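Side-chain contacts in regulatory protein of LacI family (Chloroflexus aggregans, PDB 3BBL), which probably regulates transcription as a DNA-binding LacI-family protein whose periplasmic-binding-protein-like domain is likely to sense a small ligand: residues I22-Q25 with F26-M30; S47-R50 with S51-D54; I243-A246 with G247-C250. All blocks are in the same frame, centred on the assembly; numbering follows the deposited sequence.

Contact 1: residues I22-Q25 with F26-M30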
loop_
_atom_site.group_PDB
_atom_site.type_symbol
_atom_site.label_atom_id
_atom_site.label_comp_id
_atom_site.label_asym_id
_atom_site.label_seq_id
_atom_site.Cartn_x
_atom_site.Cartn_y
_atom_site.Cartn_z
ATOM N N ILE A 22 2.685 -3.671 -3.169
ATOM C CA ILE A 22 4.128 -3.695 -3.332
ATOM C C ILE A 22 4.600 -2.721 -4.410
ATOM O O ILE A 22 5.762 -2.745 -4.807
ATOM C CB ILE A 22 4.632 -5.111 -3.689
ATOM C CG1 ILE A 22 4.030 -5.563 -5.016
ATOM C CG2 ILE A 22 4.284 -6.084 -2.565
ATOM C CD1 ILE A 22 4.624 -6.847 -5.536
ATOM N N LEU A 23 3.700 -1.872 -4.892
ATOM C CA LEU A 23 4.075 -0.895 -5.900
ATOM C C LEU A 23 5.128 0.002 -5.280
ATOM O O LEU A 23 6.148 0.305 -5.892
ATOM C CB LEU A 23 2.879 -0.032 -6.305
ATOM C CG LEU A 23 3.275 1.197 -7.133
ATOM C CD1 LEU A 23 3.665 0.764 -8.544
ATOM C CD2 LEU A 23 2.128 2.180 -7.178
ATOM N N ASP A 24 4.860 0.416 -4.048
ATOM C CA ASP A 24 5.756 1.288 -3.314
ATOM C C ASP A 24 7.142 0.689 -3.120
ATOM O O ASP A 24 8.136 1.369 -3.339
ATOM C CB ASP A 24 5.149 1.635 -1.958
ATOM C CG ASP A 24 6.072 2.486 -1.114
ATOM O OD1 ASP A 24 6.347 3.640 -1.506
ATOM O OD2 ASP A 24 6.529 1.996 -0.060
ATOM N N GLN A 25 7.215 -0.577 -2.716
ATOM C CA GLN A 25 8.511 -1.221 -2.507
ATOM C C GLN A 25 9.275 -1.394 -3.818
ATOM O O GLN A 25 10.455 -1.062 -3.918
ATOM C CB GLN A 25 8.344 -2.602 -1.870
ATOM C CG GLN A 25 7.837 -2.615 -0.447
ATOM C CD GLN A 25 7.675 -4.032 0.093
ATOM O OE1 GLN A 25 6.928 -4.839 -0.466
ATOM N NE2 GLN A 25 8.372 -4.335 1.181
ATOM N N PHE A 26 8.579 -1.921 -4.818
ATOM C CA PHE A 26 9.154 -2.183 -6.128
ATOM C C PHE A 26 9.575 -0.931 -6.905
ATOM O O PHE A 26 10.730 -0.814 -7.322
ATOM C CB PHE A 26 8.155 -2.988 -6.956
ATOM C CG PHE A 26 8.759 -3.663 -8.141
ATOM C CD1 PHE A 26 9.715 -4.657 -7.975
ATOM C CD2 PHE A 26 8.370 -3.312 -9.430
ATOM C CE1 PHE A 26 10.284 -5.302 -9.081
ATOM C CE2 PHE A 26 8.926 -3.945 -10.542
ATOM C CZ PHE A 26 9.890 -4.947 -10.363
ATOM N N LEU A 27 8.641 -0.005 -7.098
ATOM C CA LEU A 27 8.934 1.210 -7.843
ATOM C C LEU A 27 9.924 2.127 -7.129
ATOM O O LEU A 27 10.842 2.663 -7.757
ATOM C CB LEU A 27 7.643 1.967 -8.161
ATOM C CG LEU A 27 7.788 3.227 -9.025
ATOM C CD1 LEU A 27 8.482 2.900 -10.348
ATOM C CD2 LEU A 27 6.418 3.819 -9.277
ATOM N N SER A 28 9.752 2.311 -5.823
ATOM C CA SER A 28 10.673 3.163 -5.074
ATOM C C SER A 28 12.084 2.628 -5.253
ATOM O O SER A 28 13.014 3.374 -5.545
ATOM C CB SER A 28 10.322 3.179 -3.585
ATOM O OG SER A 28 9.093 3.841 -3.364
ATOM N N SER A 29 12.224 1.322 -5.083
ATOM C CA SER A 29 13.509 0.666 -5.227
ATOM C C SER A 29 14.094 0.852 -6.627
ATOM O O SER A 29 15.283 1.129 -6.768
ATOM C CB SER A 29 13.368 -0.822 -4.913
ATOM O OG SER A 29 14.587 -1.500 -5.120
HETATM N N MSE A 30 13.270 0.699 -7.663
HETATM C CA MSE A 30 13.762 0.874 -9.026
HETATM C C MSE A 30 14.184 2.323 -9.270
HETATM O O MSE A 30 15.251 2.579 -9.826
HETATM C CB MSE A 30 12.712 0.446 -10.062
HETATM C CG MSE A 30 12.510 -1.043 -10.077
HETATM SE SE MSE A 30 11.726 -1.749 -11.759
HETATM C CE MSE A 30 10.047 -0.790 -11.644
#

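Contact 2: residues S47-R50 with S51-D54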
loop_
_atom_site.group_PDB
_atom_site.type_symbol
_atom_site.label_atom_id
_atom_site.label_comp_id
_atom_site.label_asym_id
_atom_site.label_seq_id
_atom_site.Cartn_x
_atom_site.Cartn_y
_atom_site.Cartn_z
ATOM N N SER A 47 -2.301 -1.445 -19.722
ATOM C CA SER A 47 -3.449 -1.864 -20.509
ATOM C C SER A 47 -3.934 -3.163 -19.873
ATOM O O SER A 47 -3.281 -4.195 -19.994
ATOM C CB SER A 47 -3.037 -2.098 -21.968
ATOM O OG SER A 47 -4.163 -2.400 -22.776
ATOM N N GLU A 48 -5.070 -3.112 -19.180
ATOM C CA GLU A 48 -5.591 -4.304 -18.521
ATOM C C GLU A 48 -5.704 -5.464 -19.498
ATOM O O GLU A 48 -5.590 -6.629 -19.108
ATOM C CB GLU A 48 -6.934 -4.014 -17.848
ATOM C CG GLU A 48 -6.829 -3.067 -16.641
ATOM C CD GLU A 48 -5.659 -3.403 -15.704
ATOM O OE1 GLU A 48 -5.394 -4.604 -15.470
ATOM O OE2 GLU A 48 -5.010 -2.461 -15.190
ATOM N N ASP A 49 -5.933 -5.146 -20.769
ATOM C CA ASP A 49 -5.980 -6.173 -21.797
ATOM C C ASP A 49 -4.536 -6.258 -22.273
ATOM O O ASP A 49 -4.124 -5.514 -23.155
ATOM C CB ASP A 49 -6.898 -5.760 -22.946
ATOM C CG ASP A 49 -6.762 -6.677 -24.155
ATOM O OD1 ASP A 49 -6.557 -7.894 -23.963
ATOM O OD2 ASP A 49 -6.866 -6.182 -25.298
ATOM N N ARG A 50 -3.763 -7.154 -21.670
ATOM C CA ARG A 50 -2.351 -7.305 -22.005
ATOM C C ARG A 50 -2.056 -7.509 -23.485
ATOM O O ARG A 50 -0.931 -7.281 -23.931
ATOM C CB ARG A 50 -1.737 -8.449 -21.191
ATOM C CG ARG A 50 -1.633 -8.166 -19.703
ATOM C CD ARG A 50 -1.077 -9.366 -18.951
ATOM N NE ARG A 50 -0.955 -9.113 -17.516
ATOM C CZ ARG A 50 -1.973 -8.783 -16.723
ATOM N NH1 ARG A 50 -3.200 -8.662 -17.214
ATOM N NH2 ARG A 50 -1.762 -8.568 -15.432
ATOM N N SER A 51 -3.057 -7.935 -24.247
ATOM C CA SER A 51 -2.867 -8.157 -25.676
ATOM C C SER A 51 -2.624 -6.832 -26.398
ATOM O O SER A 51 -1.879 -6.779 -27.376
ATOM C CB SER A 51 -4.082 -8.868 -26.278
ATOM O OG SER A 51 -5.229 -8.044 -26.239
ATOM N N GLN A 52 -3.252 -5.763 -25.914
ATOM C CA GLN A 52 -3.076 -4.447 -26.518
ATOM C C GLN A 52 -1.691 -3.892 -26.182
ATOM O O GLN A 52 -1.476 -3.310 -25.119
ATOM C CB GLN A 52 -4.171 -3.499 -26.034
ATOM C CG GLN A 52 -5.538 -3.833 -26.606
ATOM C CD GLN A 52 -6.643 -2.969 -26.026
ATOM O OE1 GLN A 52 -6.990 -3.089 -24.848
ATOM N NE2 GLN A 52 -7.198 -2.086 -26.852
ATOM N N ILE A 53 -0.760 -4.081 -27.111
ATOM C CA ILE A 53 0.624 -3.646 -26.952
ATOM C C ILE A 53 0.955 -2.345 -27.677
ATOM O O ILE A 53 2.127 -2.002 -27.844
ATOM C CB ILE A 53 1.577 -4.731 -27.472
ATOM C CG1 ILE A 53 1.178 -5.105 -28.904
ATOM C CG2 ILE A 53 1.548 -5.942 -26.542
ATOM C CD1 ILE A 53 1.929 -6.284 -29.473
ATOM N N ASP A 54 -0.071 -1.626 -28.112
ATOM C CA ASP A 54 0.129 -0.368 -28.817
ATOM C C ASP A 54 1.086 0.574 -28.109
ATOM O O ASP A 54 2.034 1.077 -28.713
ATOM C CB ASP A 54 -1.212 0.327 -29.025
ATOM C CG ASP A 54 -1.863 -0.056 -30.333
ATOM O OD1 ASP A 54 -1.556 -1.152 -30.852
ATOM O OD2 ASP A 54 -2.686 0.737 -30.839
HETATM O O HOH W 1 -0.150 -4.542 -23.168
#

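Contact 3: residues I243-A246 with G247-C250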
loop_
_atom_site.group_PDB
_atom_site.type_symbol
_atom_site.label_atom_id
_atom_site.label_comp_id
_atom_site.label_asym_id
_atom_site.label_seq_id
_atom_site.Cartn_x
_atom_site.Cartn_y
_atom_site.Cartn_z
ATOM N N ILE A 243 10.823 -7.749 -2.373
ATOM C CA ILE A 243 10.386 -6.891 -3.461
ATOM C C ILE A 243 11.368 -5.773 -3.791
ATOM O O ILE A 243 11.581 -5.468 -4.963
ATOM C CB ILE A 243 8.991 -6.285 -3.150
ATOM C CG1 ILE A 243 8.000 -7.419 -2.858
ATOM C CG2 ILE A 243 8.499 -5.426 -4.321
ATOM C CD1 ILE A 243 7.966 -8.502 -3.933
ATOM N N ALA A 244 11.967 -5.167 -2.771
ATOM C CA ALA A 244 12.925 -4.096 -3.017
ATOM C C ALA A 244 14.128 -4.651 -3.777
ATOM O O ALA A 244 14.553 -4.081 -4.780
ATOM C CB ALA A 244 13.374 -3.462 -1.700
ATOM N N GLU A 245 14.662 -5.774 -3.306
ATOM C CA GLU A 245 15.811 -6.390 -3.958
ATOM C C GLU A 245 15.473 -6.776 -5.396
ATOM O O GLU A 245 16.285 -6.606 -6.305
ATOM C CB GLU A 245 16.284 -7.616 -3.173
ATOM C CG GLU A 245 17.407 -8.385 -3.855
ATOM C CD GLU A 245 17.953 -9.544 -3.018
ATOM O OE1 GLU A 245 17.155 -10.206 -2.307
ATOM O OE2 GLU A 245 19.181 -9.805 -3.083
ATOM N N ALA A 246 14.269 -7.291 -5.604
ATOM C CA ALA A 246 13.846 -7.675 -6.937
ATOM C C ALA A 246 13.816 -6.443 -7.840
ATOM O O ALA A 246 14.151 -6.513 -9.021
ATOM C CB ALA A 246 12.468 -8.324 -6.881
ATOM N N GLY A 247 13.409 -5.315 -7.275
ATOM C CA GLY A 247 13.352 -4.088 -8.043
ATOM C C GLY A 247 14.749 -3.690 -8.465
ATOM O O GLY A 247 14.998 -3.382 -9.621
ATOM N N ARG A 248 15.669 -3.711 -7.511
ATOM C CA ARG A 248 17.054 -3.362 -7.766
ATOM C C ARG A 248 17.664 -4.283 -8.819
ATOM O O ARG A 248 18.382 -3.830 -9.702
ATOM C CB ARG A 248 17.854 -3.439 -6.457
ATOM C CG ARG A 248 19.364 -3.316 -6.628
ATOM C CD ARG A 248 20.083 -3.194 -5.294
ATOM N NE ARG A 248 20.050 -4.424 -4.500
ATOM C CZ ARG A 248 20.707 -5.540 -4.804
ATOM N NH1 ARG A 248 21.461 -5.598 -5.898
ATOM N NH2 ARG A 248 20.617 -6.599 -4.005
ATOM N N LYS A 249 17.369 -5.576 -8.722
ATOM C CA LYS A 249 17.899 -6.552 -9.664
ATOM C C LYS A 249 17.353 -6.364 -11.073
ATOM O O LYS A 249 18.049 -6.611 -12.051
ATOM C CB LYS A 249 17.600 -7.977 -9.185
ATOM C CG LYS A 249 18.454 -8.452 -8.012
ATOM C CD LYS A 249 19.934 -8.466 -8.376
ATOM C CE LYS A 249 20.741 -9.379 -7.454
ATOM N NZ LYS A 249 20.617 -9.014 -6.011
ATOM N N CYS A 250 16.104 -5.932 -11.184
ATOM C CA CYS A 250 15.519 -5.719 -12.496
ATOM C C CYS A 250 16.253 -4.596 -13.210
ATOM O O CYS A 250 16.731 -4.767 -14.335
ATOM C CB CYS A 250 14.033 -5.372 -12.382
ATOM S SG CYS A 250 12.954 -6.782 -12.136
#

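Contact 1: residues I22-Q25 with F26-M30
Leu-23 and Leu-27, one helical turn apart in helix 23-36, lie side by side and point the same way. CD1 of Leu-23 is 4.2 Å from both CB and CD2 of Leu-27, so a single methyl branch rests along the flank of the following leucine. The parallel course follows from the first torsions: in both residues CG stands anti to the backbone N (chi1 168° and -176°). Beneath them the Leu-27 N to Leu-23 O bond, 2.8 Å, fixes the spacing of the pair. The preceding turn is opened by Ile-22, the N-cap residue, whose O receives the N of Phe-26 at 2.9 Å.

The next flank is polar. Ser-28 turns its OG back along the helix, beside its own N, and OG lies 2.7 Å from Asp-24 O; this bond is doubtful in detail because that oxygen is modelled too close to Ser-28 CB. The OD1 of Asp-24 is 3.3 Å from the same OG. Ser-28 OG is also hydrogen-bonded to Trp-11 NE1 of the second subunit, which packs its own Leu-27 against Leu-27 here. On a third flank, Ser-29 N bonds to Gln-25 O at 3.2 Å. Ser-29 sends OG to Ala-244 O of helix 243-258, while Phe-26 stacks its ring on Phe-93 and packs on Ile-243.

The chemistry divides the helix by direction. The leucine flank and the Asp-24 and Ser-28 flank serve the subunit interface, as the first helix of this domain does in LacI-type dimers, and the Phe-26 flank enters the domain core. The position of Asp-24 in the first helical turn would probably favour its carboxylate form.

Contact 2: residues S47-R50 with S51-D54
Ser-51 and Gln-52 satisfy two different acceptors of Asp-49, one on its side chain and one on its backbone. Ser-51 OG donates to Asp-49 OD1 over 2.6 Å, meeting it on the syn side and 30° out of the carboxylate plane. A chi1 of 66° sets that hydroxyl between its own N and carbonyl carbon, turned back toward the aspartate. Asp-49 O takes two donors from opposite faces of its plane: Gln-52 N at 2.9 Å and Ser-47 OG at 3.1 Å. The Gln-52 side chain crosses the aspartate at about a right angle, with CG 3.0 Å from OD2; the modelled OE1, 3.1 Å from OD2, forms no bond, both atoms being acceptors.

Two further carbonyls are served by one water, which donates to Arg-50 O at 2.9 Å and to Gln-52 O at 2.7 Å. The guanidinium of Arg-50 leaves the turn, its NE giving a hydrogen bond to Ser-72 O.

The Gln-52 N to Asp-49 O bond closes a type I beta turn from Asp-49 to Gln-52, to which the two serine hydroxyls and the water add, in the surface loop that carries strand 40-43 to helix 54-61, with Ile-53 following as the helix N-cap.

Contact 3: residues I243-A246 with G247-C250
An intrahelical salt-bridge network marks the first two turns of helix 243-258, which follows strand 237-240 in the chain and packs on the sheet of the domain. Its acid, Glu-245, is met by bases three and four residues later. OE2 of Glu-245 lies 3.4 Å from Lys-249 NZ, a salt bridge with a weak hydrogen bond, and 3.6 Å from Arg-248 NH2, a long one. Two cations thus gather at a single carboxylate oxygen.

The approaches differ. Glu-245 and Lys-249 run side by side in the same direction, whereas the arginine meets the acid obliquely, with guanidinium and carboxylate planes 43° apart. Glu-245 is extended, CG standing anti to its N (chi1 175°); Arg-248 bends at chi3 and Lys-249 at chi2 and chi4, which brings both basic ends to the acid.

This is the i to i+3 and i to i+4 spacing of an alpha helix, seen here in the type of helix that flanks the sheet in periplasmic-binding-protein folds. Backbone bonds hold it: Lys-249 N to Glu-245 O at 2.8 Å, and Arg-248 N to Ala-244 O at 3.0 Å.

Away from the charges, Ala-246 and Cys-250 are buried against Phe-93 of strand 90-93. Cys-250 also touches Val-105 of strand 104-107, as does Lys-249, and Ala-246 packs on Leu-270 of strand 267-275.

Overall arrangement
The three contacts follow one another along the chain without nesting or crossing, and each is local, so none closes a long loop. Contact 1 comes first, at the start of the helix in the unit strand 6-9, helix 23-36, strand 40-43. Contact 2 follows that last strand, in the loop before helix 54-61. Contact 3 comes much later, at the start of helix 243-258. Despite this separation, contacts 1 and 3 have centres about 8 Å apart and touch, Met-30 CG and Phe-26 CE1 both lying against Gly-247, which joins early and late helices of one domain. Contact 2 stays apart, its nearest atoms about 11 Å from contact 1 and 15 Å from contact 3.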